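Local structure of glycerol dehydrogenase (6CSJ) at residues 176-184 with 282-292; 189-199 with 243-251. The protein probably catalyses the NAD-dependent oxidation of glycerol and related polyols, and in this doubly substituted form has acquired D-lactate dehydrogenase activity. The protein carries 2 engineered substitutions. All coordinates share one frame; numbering follows the deposited sequence.

Interaction 1: residues 176-184 with 282-292; sequences YFEARATKR and QLILEDAPKAE
Leu283 CD2 lies over one face of the Phe177 ring, displaced toward the rim, in a CH-pi contact 3.9 Å from the ring centroid. Glu292 OE1 approaches the same ring obliquely, and Arg180 CZ lies at its edge, in plane. The Arg180 guanidinium meets the Glu292 carboxylate end-on at its own edge. Arg180 NH2 bonds Glu292 OE1 at 2.9 Å, and Arg180 NH1 bonds Glu292 OE2 at 3.2 Å. Both bonds are nearly straight and lie in the guanidinium plane. The carboxylate uses its syn sides but is turned, with the two planes 36° apart. Arg180 CD lies over one face of the Arg184 guanidinium, toward its rim.

Glu286 comes across Arg180 at about a right angle. Its OE1 is 3.1 Å from Arg180 NH2, in a weak, bent bond. Glu286 OE1 also forms a salt bridge with Arg184 NH1, at the Arg184 guanidinium edge. The two arginines and two glutamates form a network.

The acceptors come from both sides of a helix-to-helix turn in the all-helical domain of this iron-containing dehydrogenase family. Helix 271-285 closes with a Schellman motif at Asp287, and Pro289 is the N-cap of helix 290-303. Glu286 lies just before Asp287; Glu292 is in the first turn of the next helix.

Glu286 CG sits between the backbone N and the carbonyl carbon (chi1 62°). From there the extended chain lets Glu286 OE2 accept a straight bond from Gln282 NE2 at 2.9 Å. This helps fix the Gln282 amide, whose NE2 also gives a weak bond to Phe177 O at 3.1 Å. A water accepts from Arg180 NE at 2.8 Å and lies 2.6 Å from Glu286 OE2. Outside the contact, Ala253 N donates to Gln282 OE1, and Tyr207 meets the Phe177 ring edge-to-face.

Interaction 2: residues 189-199 with 243-251; sequences TMAGGRVTEAA and IGSESGGLA. Engineered in segment 243-251: Ser245 (natural residue Phe).
The type I turn from Thr189 to Gly192 lies against the last turn of helix 228-248, with the CA atoms of Thr189 and Gly249 4.5 Å apart. One direct hydrogen bond joins the segments: Ala191 N gives to Glu246 O at 3.1 Å, from a position tilted 31° out of the carbonyl plane. A water strengthens this join. It accepts from Met190 N and donates to Ser245 O and Glu246 O. A second water links Thr196 N to Ser247 O.

Thr189 carries much of the packing. Its CG2, anti to its own carbonyl carbon, rests 3.4 Å from Ser247 O and also touches Gly248 C. Its OG1 (chi1 70°) accepts a weak bond from Ala191 N. A glycine in place of Thr189 would remove the whole side chain, and would probably open a gap beside Ser247 O and Gly248 and leave the turn less firmly held.

Val195 CG2 is tight against Gly248 O at 3.1 Å. Ala199 CB packs on Ser247 O at 3.5 Å. Met190 CB lies beside Glu246 CG at 3.8 Å. The Glu246 carboxylate reaches further, to Asn146 and Ala126, and Ser247 OG bonds to Thr6 N. The engineered Ser245 (natural Phe) points away from the turn.

The CA atoms of Val195 and Gly248 are 5.3 Å apart, and Gly249 leaves helical angles with positive phi. Thr196 is the N-cap of helix 197-221, and its OG1 accepts from Ala199 N. The arrangement is a helix end followed by a glycine of positive phi, packed against a turn and the capped start of helix 197-221 within the all-helical domain.

Overall arrangement
Interaction 2 is nested along the chain within the loop closed by interaction 1, and their centres are about 16 Å apart. Helix 175-185 joins them directly. Glu178 OE2 is 2.9 Å from Ala251 N, a probable hydrogen bond, while Glu178 OE1 bonds His254. Further along, Lys183 NZ forms a salt bridge with Glu197 OE2 at 3.0 Å. Between these polar links, Thr182 CB packs 3.4 Å from Gly248 O. One side of helix 175-185 thus meets both segments of interaction 2, and another carries the charged contact with 282-292. Interaction 2 also holds an engineered residue, Ser245, in a protein whose two substitutions go with its acquired D-lactate dehydrogenase activity.

Interaction 1: residues 176-184 with 282-292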
loop_
_atom_site.group_PDB
_atom_site.type_symbol
_atom_site.label_atom_id
_atom_site.label_comp_id
_atom_site.label_asym_id
_atom_site.label_seq_id
_atom_site.Cartn_x
_atom_site.Cartn_y
_atom_site.Cartn_z
ATOM N N TYR A 176 12.697 -0.366 -1.840
ATOM C CA TYR A 176 14.046 -0.687 -2.326
ATOM C C TYR A 176 14.866 -1.488 -1.306
ATOM O O TYR A 176 15.531 -2.462 -1.670
ATOM C CB TYR A 176 14.821 0.578 -2.714
ATOM C CG TYR A 176 16.244 0.274 -3.157
ATOM C CD1 TYR A 176 16.487 -0.593 -4.226
ATOM C CD2 TYR A 176 17.347 0.822 -2.491
ATOM C CE1 TYR A 176 17.775 -0.885 -4.630
ATOM C CE2 TYR A 176 18.644 0.529 -2.893
ATOM C CZ TYR A 176 18.844 -0.323 -3.965
ATOM O OH TYR A 176 20.120 -0.622 -4.369
ATOM N N PHE A 177 14.811 -1.077 -0.041
ATOM C CA PHE A 177 15.623 -1.692 0.998
ATOM C C PHE A 177 15.199 -3.139 1.269
ATOM O O PHE A 177 16.056 -4.029 1.451
ATOM C CB PHE A 177 15.585 -0.844 2.274
ATOM C CG PHE A 177 16.095 0.554 2.075
ATOM C CD1 PHE A 177 17.434 0.781 1.739
ATOM C CD2 PHE A 177 15.238 1.647 2.174
ATOM C CE1 PHE A 177 17.913 2.075 1.516
ATOM C CE2 PHE A 177 15.718 2.941 1.968
ATOM C CZ PHE A 177 17.061 3.156 1.656
ATOM N N GLU A 178 13.883 -3.368 1.264
ATOM C CA GLU A 178 13.315 -4.704 1.461
ATOM C C GLU A 178 13.599 -5.612 0.279
ATOM O O GLU A 178 13.952 -6.781 0.468
ATOM C CB GLU A 178 11.812 -4.628 1.747
ATOM C CG GLU A 178 11.510 -3.900 3.051
ATOM C CD GLU A 178 10.112 -4.145 3.580
ATOM O OE1 GLU A 178 9.122 -3.651 2.985
ATOM O OE2 GLU A 178 10.015 -4.827 4.621
ATOM N N ALA A 179 13.465 -5.071 -0.933
ATOM C CA ALA A 179 13.768 -5.817 -2.168
ATOM C C ALA A 179 15.256 -6.124 -2.302
ATOM O O ALA A 179 15.630 -7.234 -2.695
ATOM C CB ALA A 179 13.271 -5.056 -3.386
ATOM N N ARG A 180 16.102 -5.138 -1.990
ATOM C CA ARG A 180 17.566 -5.320 -1.976
ATOM C C ARG A 180 17.957 -6.451 -1.033
ATOM O O ARG A 180 18.733 -7.328 -1.404
ATOM C CB ARG A 180 18.273 -4.031 -1.551
ATOM C CG ARG A 180 19.796 -4.081 -1.636
ATOM C CD ARG A 180 20.432 -2.714 -1.369
ATOM N NE ARG A 180 20.265 -2.303 0.022
ATOM C CZ ARG A 180 20.705 -1.146 0.537
ATOM N NH1 ARG A 180 21.324 -0.255 -0.225
ATOM N NH2 ARG A 180 20.511 -0.864 1.823
ATOM N N ALA A 181 17.409 -6.418 0.179
ATOM C CA ALA A 181 17.678 -7.456 1.176
ATOM C C ALA A 181 17.293 -8.855 0.681
ATOM O O ALA A 181 18.089 -9.792 0.773
ATOM C CB ALA A 181 16.950 -7.129 2.474
ATOM N N THR A 182 16.076 -8.971 0.153
ATOM C CA THR A 182 15.554 -10.229 -0.369
ATOM C C THR A 182 16.396 -10.776 -1.525
ATOM O O THR A 182 16.704 -11.970 -1.560
ATOM C CB THR A 182 14.089 -10.084 -0.816
ATOM O OG1 THR A 182 13.268 -9.683 0.293
ATOM C CG2 THR A 182 13.561 -11.399 -1.383
ATOM N N LYS A 183 16.780 -9.911 -2.459
ATOM C CA LYS A 183 17.622 -10.344 -3.578
ATOM C C LYS A 183 19.020 -10.775 -3.102
ATOM O O LYS A 183 19.537 -11.800 -3.565
ATOM C CB LYS A 183 17.729 -9.254 -4.633
ATOM C CG LYS A 183 18.298 -9.720 -5.967
ATOM C CD LYS A 183 18.187 -8.626 -7.007
ATOM C CE LYS A 183 18.330 -9.163 -8.418
ATOM N NZ LYS A 183 19.711 -9.639 -8.669
ATOM N N ARG A 184 19.606 -10.007 -2.171
ATOM C CA ARG A 184 20.883 -10.362 -1.532
ATOM C C ARG A 184 20.807 -11.730 -0.875
ATOM O O ARG A 184 21.707 -12.546 -1.039
ATOM C CB ARG A 184 21.291 -9.333 -0.464
ATOM C CG ARG A 184 22.319 -8.301 -0.892
ATOM C CD ARG A 184 22.430 -7.205 0.175
ATOM N NE ARG A 184 22.925 -5.927 -0.360
ATOM C CZ ARG A 184 22.947 -4.761 0.299
ATOM N NH1 ARG A 184 22.484 -4.648 1.539
ATOM N NH2 ARG A 184 23.437 -3.678 -0.306
ATOM N N GLN A 282 15.094 -1.173 9.945
ATOM C CA GLN A 282 15.785 -2.109 9.048
ATOM C C GLN A 282 17.204 -1.631 8.751
ATOM O O GLN A 282 18.136 -2.436 8.758
ATOM C CB GLN A 282 15.045 -2.376 7.735
ATOM C CG GLN A 282 15.797 -3.416 6.899
ATOM C CD GLN A 282 15.088 -3.868 5.645
ATOM O OE1 GLN A 282 13.891 -4.141 5.663
ATOM N NE2 GLN A 282 15.840 -3.988 4.550
ATOM N N LEU A 283 17.369 -0.334 8.513
ATOM C CA LEU A 283 18.689 0.211 8.184
ATOM C C LEU A 283 19.706 0.058 9.332
ATOM O O LEU A 283 20.885 -0.194 9.088
ATOM C CB LEU A 283 18.582 1.675 7.732
ATOM C CG LEU A 283 17.784 1.942 6.453
ATOM C CD1 LEU A 283 17.702 3.436 6.196
ATOM C CD2 LEU A 283 18.380 1.239 5.254
ATOM N N ILE A 284 19.240 0.199 10.569
ATOM C CA ILE A 284 20.062 -0.088 11.746
ATOM C C ILE A 284 20.389 -1.593 11.802
ATOM O O ILE A 284 21.543 -1.971 11.982
ATOM C CB ILE A 284 19.366 0.330 13.067
ATOM C CG1 ILE A 284 18.989 1.823 13.067
ATOM C CG2 ILE A 284 20.254 0.011 14.265
ATOM C CD1 ILE A 284 20.121 2.772 12.798
ATOM N N LEU A 285 19.368 -2.430 11.621
ATOM C CA LEU A 285 19.514 -3.887 11.667
ATOM C C LEU A 285 20.572 -4.402 10.679
ATOM O O LEU A 285 21.450 -5.176 11.055
ATOM C CB LEU A 285 18.156 -4.560 11.416
ATOM C CG LEU A 285 18.080 -6.094 11.409
ATOM C CD1 LEU A 285 18.487 -6.690 12.744
ATOM C CD2 LEU A 285 16.673 -6.523 11.022
ATOM N N GLU A 286 20.490 -3.958 9.427
ATOM C CA GLU A 286 21.490 -4.324 8.390
ATOM C C GLU A 286 22.754 -3.453 8.463
ATOM O O GLU A 286 23.709 -3.693 7.738
ATOM C CB GLU A 286 20.889 -4.316 6.962
ATOM C CG GLU A 286 20.352 -2.985 6.438
ATOM C CD GLU A 286 19.872 -3.082 4.971
ATOM O OE1 GLU A 286 20.738 -3.018 4.080
ATOM O OE2 GLU A 286 18.652 -3.189 4.677
ATOM N N ASP A 287 22.731 -2.449 9.340
ATOM C CA ASP A 287 23.819 -1.503 9.549
ATOM C C ASP A 287 24.202 -0.819 8.243
ATOM O O ASP A 287 25.367 -0.811 7.844
ATOM C CB ASP A 287 25.012 -2.176 10.236
ATOM C CG ASP A 287 26.099 -1.168 10.643
ATOM O OD1 ASP A 287 25.763 -0.093 11.191
ATOM O OD2 ASP A 287 27.292 -1.438 10.394
ATOM N N ALA A 288 23.202 -0.238 7.584
ATOM C CA ALA A 288 23.416 0.539 6.369
ATOM C C ALA A 288 24.365 1.702 6.674
ATOM O O ALA A 288 24.457 2.128 7.837
ATOM C CB ALA A 288 22.088 1.069 5.835
ATOM N N PRO A 289 25.089 2.206 5.652
ATOM C CA PRO A 289 26.008 3.333 5.897
ATOM C C PRO A 289 25.289 4.523 6.511
ATOM O O PRO A 289 24.118 4.769 6.204
ATOM C CB PRO A 289 26.528 3.700 4.504
ATOM C CG PRO A 289 26.339 2.470 3.681
ATOM C CD PRO A 289 25.171 1.700 4.264
ATOM N N LYS A 290 25.990 5.246 7.379
ATOM C CA LYS A 290 25.444 6.454 7.996
ATOM C C LYS A 290 24.904 7.454 6.955
ATOM O O LYS A 290 23.912 8.142 7.234
ATOM C CB LYS A 290 26.505 7.111 8.889
ATOM C CG LYS A 290 25.988 8.275 9.723
ATOM C CD LYS A 290 26.882 8.597 10.912
ATOM C CE LYS A 290 28.235 9.186 10.489
ATOM N NZ LYS A 290 28.190 10.658 10.218
ATOM N N ALA A 291 25.529 7.520 5.771
ATOM C CA ALA A 291 25.068 8.413 4.692
ATOM C C ALA A 291 23.670 8.037 4.177
ATOM O O ALA A 291 22.850 8.911 3.913
ATOM C CB ALA A 291 26.068 8.438 3.543
ATOM N N GLU A 292 23.421 6.739 4.038
ATOM C CA GLU A 292 22.113 6.203 3.643
ATOM C C GLU A 292 21.046 6.493 4.714
ATOM O O GLU A 292 19.928 6.866 4.392
ATOM C CB GLU A 292 22.230 4.696 3.400
ATOM C CG GLU A 292 21.255 4.103 2.393
ATOM C CD GLU A 292 21.731 2.731 1.897
ATOM O OE1 GLU A 292 21.535 1.725 2.606
ATOM O OE2 GLU A 292 22.309 2.652 0.804
HETATM O O HOH W 1 18.743 -3.497 2.096
#

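Interaction 2: residues 189-199 with 243-251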
loop_
_atom_site.group_PDB
_atom_site.type_symbol
_atom_site.label_atom_id
_atom_site.label_comp_id
_atom_site.label_asym_id
_atom_site.label_seq_id
_atom_site.Cartn_x
_atom_site.Cartn_y
_atom_site.Cartn_z
ATOM N N THR A 189 9.695 -14.020 -3.240
ATOM C CA THR A 189 8.757 -12.910 -3.087
ATOM C C THR A 189 7.296 -13.397 -3.010
ATOM O O THR A 189 7.018 -14.581 -3.248
ATOM C CB THR A 189 8.922 -11.941 -4.278
ATOM O OG1 THR A 189 8.424 -12.541 -5.487
ATOM C CG2 THR A 189 10.391 -11.600 -4.479
ATOM N N MET A 190 6.370 -12.485 -2.708
ATOM C CA MET A 190 4.924 -12.772 -2.824
ATOM C C MET A 190 4.503 -13.239 -4.231
ATOM O O MET A 190 3.549 -13.994 -4.372
ATOM C CB MET A 190 4.068 -11.552 -2.423
ATOM C CG MET A 190 4.047 -11.190 -0.950
ATOM S SD MET A 190 3.482 -12.548 0.101
ATOM C CE MET A 190 1.776 -12.816 -0.414
ATOM N N ALA A 191 5.208 -12.795 -5.264
ATOM C CA ALA A 191 4.975 -13.279 -6.629
ATOM C C ALA A 191 5.358 -14.753 -6.838
ATOM O O ALA A 191 5.011 -15.327 -7.869
ATOM C CB ALA A 191 5.711 -12.402 -7.634
ATOM N N GLY A 192 6.119 -15.338 -5.903
ATOM C CA GLY A 192 6.322 -16.791 -5.845
ATOM C C GLY A 192 7.652 -17.326 -6.355
ATOM O O GLY A 192 7.847 -18.542 -6.415
ATOM N N GLY A 193 8.567 -16.438 -6.735
ATOM C CA GLY A 193 9.894 -16.845 -7.173
ATOM C C GLY A 193 10.960 -15.927 -6.620
ATOM O O GLY A 193 10.698 -15.111 -5.723
ATOM N N ARG A 194 12.151 -16.043 -7.186
ATOM C CA ARG A 194 13.239 -15.111 -6.902
ATOM C C ARG A 194 13.045 -13.788 -7.665
ATOM O O ARG A 194 12.155 -13.666 -8.522
ATOM C CB ARG A 194 14.601 -15.778 -7.193
ATOM C CG ARG A 194 14.844 -16.986 -6.299
ATOM C CD ARG A 194 16.266 -17.513 -6.383
ATOM N NE ARG A 194 16.601 -17.896 -7.748
ATOM C CZ ARG A 194 17.683 -17.520 -8.445
ATOM N NH1 ARG A 194 18.649 -16.766 -7.921
ATOM N NH2 ARG A 194 17.833 -17.970 -9.697
ATOM N N VAL A 195 13.887 -12.812 -7.334
ATOM C CA VAL A 195 13.697 -11.427 -7.763
ATOM C C VAL A 195 14.259 -11.180 -9.166
ATOM O O VAL A 195 15.428 -11.424 -9.425
ATOM C CB VAL A 195 14.318 -10.438 -6.759
ATOM C CG1 VAL A 195 14.150 -8.994 -7.229
ATOM C CG2 VAL A 195 13.706 -10.618 -5.370
ATOM N N THR A 196 13.401 -10.686 -10.061
ATOM C CA THR A 196 13.816 -10.254 -11.403
ATOM C C THR A 196 14.620 -8.951 -11.346
ATOM O O THR A 196 14.502 -8.172 -10.389
ATOM C CB THR A 196 12.604 -10.006 -12.329
ATOM O OG1 THR A 196 11.725 -9.025 -11.739
ATOM C CG2 THR A 196 11.843 -11.303 -12.581
ATOM N N GLU A 197 15.410 -8.713 -12.392
ATOM C CA GLU A 197 16.079 -7.430 -12.573
ATOM C C GLU A 197 15.070 -6.280 -12.739
ATOM O O GLU A 197 15.280 -5.177 -12.209
ATOM C CB GLU A 197 17.037 -7.484 -13.769
ATOM C CG GLU A 197 18.207 -8.450 -13.600
ATOM C CD GLU A 197 18.965 -8.254 -12.280
ATOM O OE1 GLU A 197 19.269 -7.098 -11.904
ATOM O OE2 GLU A 197 19.240 -9.263 -11.594
ATOM N N ALA A 198 13.961 -6.554 -13.442
ATOM C CA ALA A 198 12.880 -5.575 -13.594
ATOM C C ALA A 198 12.344 -5.084 -12.240
ATOM O O ALA A 198 12.210 -3.879 -12.032
ATOM C CB ALA A 198 11.751 -6.147 -14.433
ATOM N N ALA A 199 12.073 -6.001 -11.318
ATOM C CA ALA A 199 11.470 -5.624 -10.029
ATOM C C ALA A 199 12.397 -4.801 -9.134
ATOM O O ALA A 199 11.958 -3.835 -8.497
ATOM C CB ALA A 199 10.983 -6.863 -9.285
ATOM N N ILE A 243 4.742 -3.174 -7.516
ATOM C CA ILE A 243 5.507 -4.227 -8.207
ATOM C C ILE A 243 6.818 -4.490 -7.449
ATOM O O ILE A 243 7.232 -5.643 -7.281
ATOM C CB ILE A 243 5.816 -3.883 -9.694
ATOM C CG1 ILE A 243 4.540 -3.508 -10.475
ATOM C CG2 ILE A 243 6.533 -5.042 -10.383
ATOM C CD1 ILE A 243 3.348 -4.417 -10.251
ATOM N N GLY A 244 7.452 -3.415 -6.981
ATOM C CA GLY A 244 8.702 -3.508 -6.245
ATOM C C GLY A 244 8.617 -4.364 -4.998
ATOM O O GLY A 244 9.511 -5.166 -4.748
ATOM N N SER A 245 7.556 -4.204 -4.208
ATOM C CA SER A 245 7.444 -4.975 -2.974
ATOM C C SER A 245 6.900 -6.385 -3.224
ATOM O O SER A 245 7.470 -7.353 -2.723
ATOM C CB SER A 245 6.655 -4.232 -1.897
ATOM O OG SER A 245 5.388 -3.871 -2.369
ATOM N N GLU A 246 5.840 -6.512 -4.013
ATOM C CA GLU A 246 5.259 -7.828 -4.290
ATOM C C GLU A 246 6.182 -8.741 -5.106
ATOM O O GLU A 246 6.243 -9.930 -4.820
ATOM C CB GLU A 246 3.890 -7.703 -4.986
ATOM C CG GLU A 246 3.135 -9.025 -5.095
ATOM C CD GLU A 246 1.852 -8.917 -5.909
ATOM O OE1 GLU A 246 1.909 -8.474 -7.082
ATOM O OE2 GLU A 246 0.782 -9.302 -5.380
ATOM N N SER A 247 6.862 -8.209 -6.120
ATOM C CA SER A 247 7.789 -9.004 -6.944
ATOM C C SER A 247 9.277 -8.829 -6.583
ATOM O O SER A 247 10.137 -9.488 -7.189
ATOM C CB SER A 247 7.572 -8.721 -8.439
ATOM O OG SER A 247 6.265 -9.108 -8.860
ATOM N N GLY A 248 9.581 -7.954 -5.616
ATOM C CA GLY A 248 10.961 -7.767 -5.130
ATOM C C GLY A 248 11.226 -8.265 -3.718
ATOM O O GLY A 248 12.363 -8.579 -3.391
ATOM N N GLY A 249 10.189 -8.318 -2.879
ATOM C CA GLY A 249 10.260 -8.969 -1.572
ATOM C C GLY A 249 10.022 -7.996 -0.444
ATOM O O GLY A 249 10.425 -6.839 -0.521
ATOM N N LEU A 250 9.358 -8.461 0.609
ATOM C CA LEU A 250 9.282 -7.726 1.866
ATOM C C LEU A 250 10.361 -8.276 2.824
ATOM O O LEU A 250 10.928 -9.354 2.592
ATOM C CB LEU A 250 7.884 -7.848 2.482
ATOM C CG LEU A 250 6.689 -7.246 1.726
ATOM C CD1 LEU A 250 6.416 -7.889 0.381
ATOM C CD2 LEU A 250 5.478 -7.442 2.612
ATOM N N ALA A 251 10.618 -7.542 3.901
ATOM C CA ALA A 251 11.678 -7.894 4.838
ATOM C C ALA A 251 11.407 -7.304 6.237
ATOM O O ALA A 251 10.295 -7.455 6.755
ATOM C CB ALA A 251 13.038 -7.488 4.276
HETATM O O HOH W 2 6.928 -9.889 -1.859
HETATM O O HOH W 3 10.534 -10.189 -9.616
#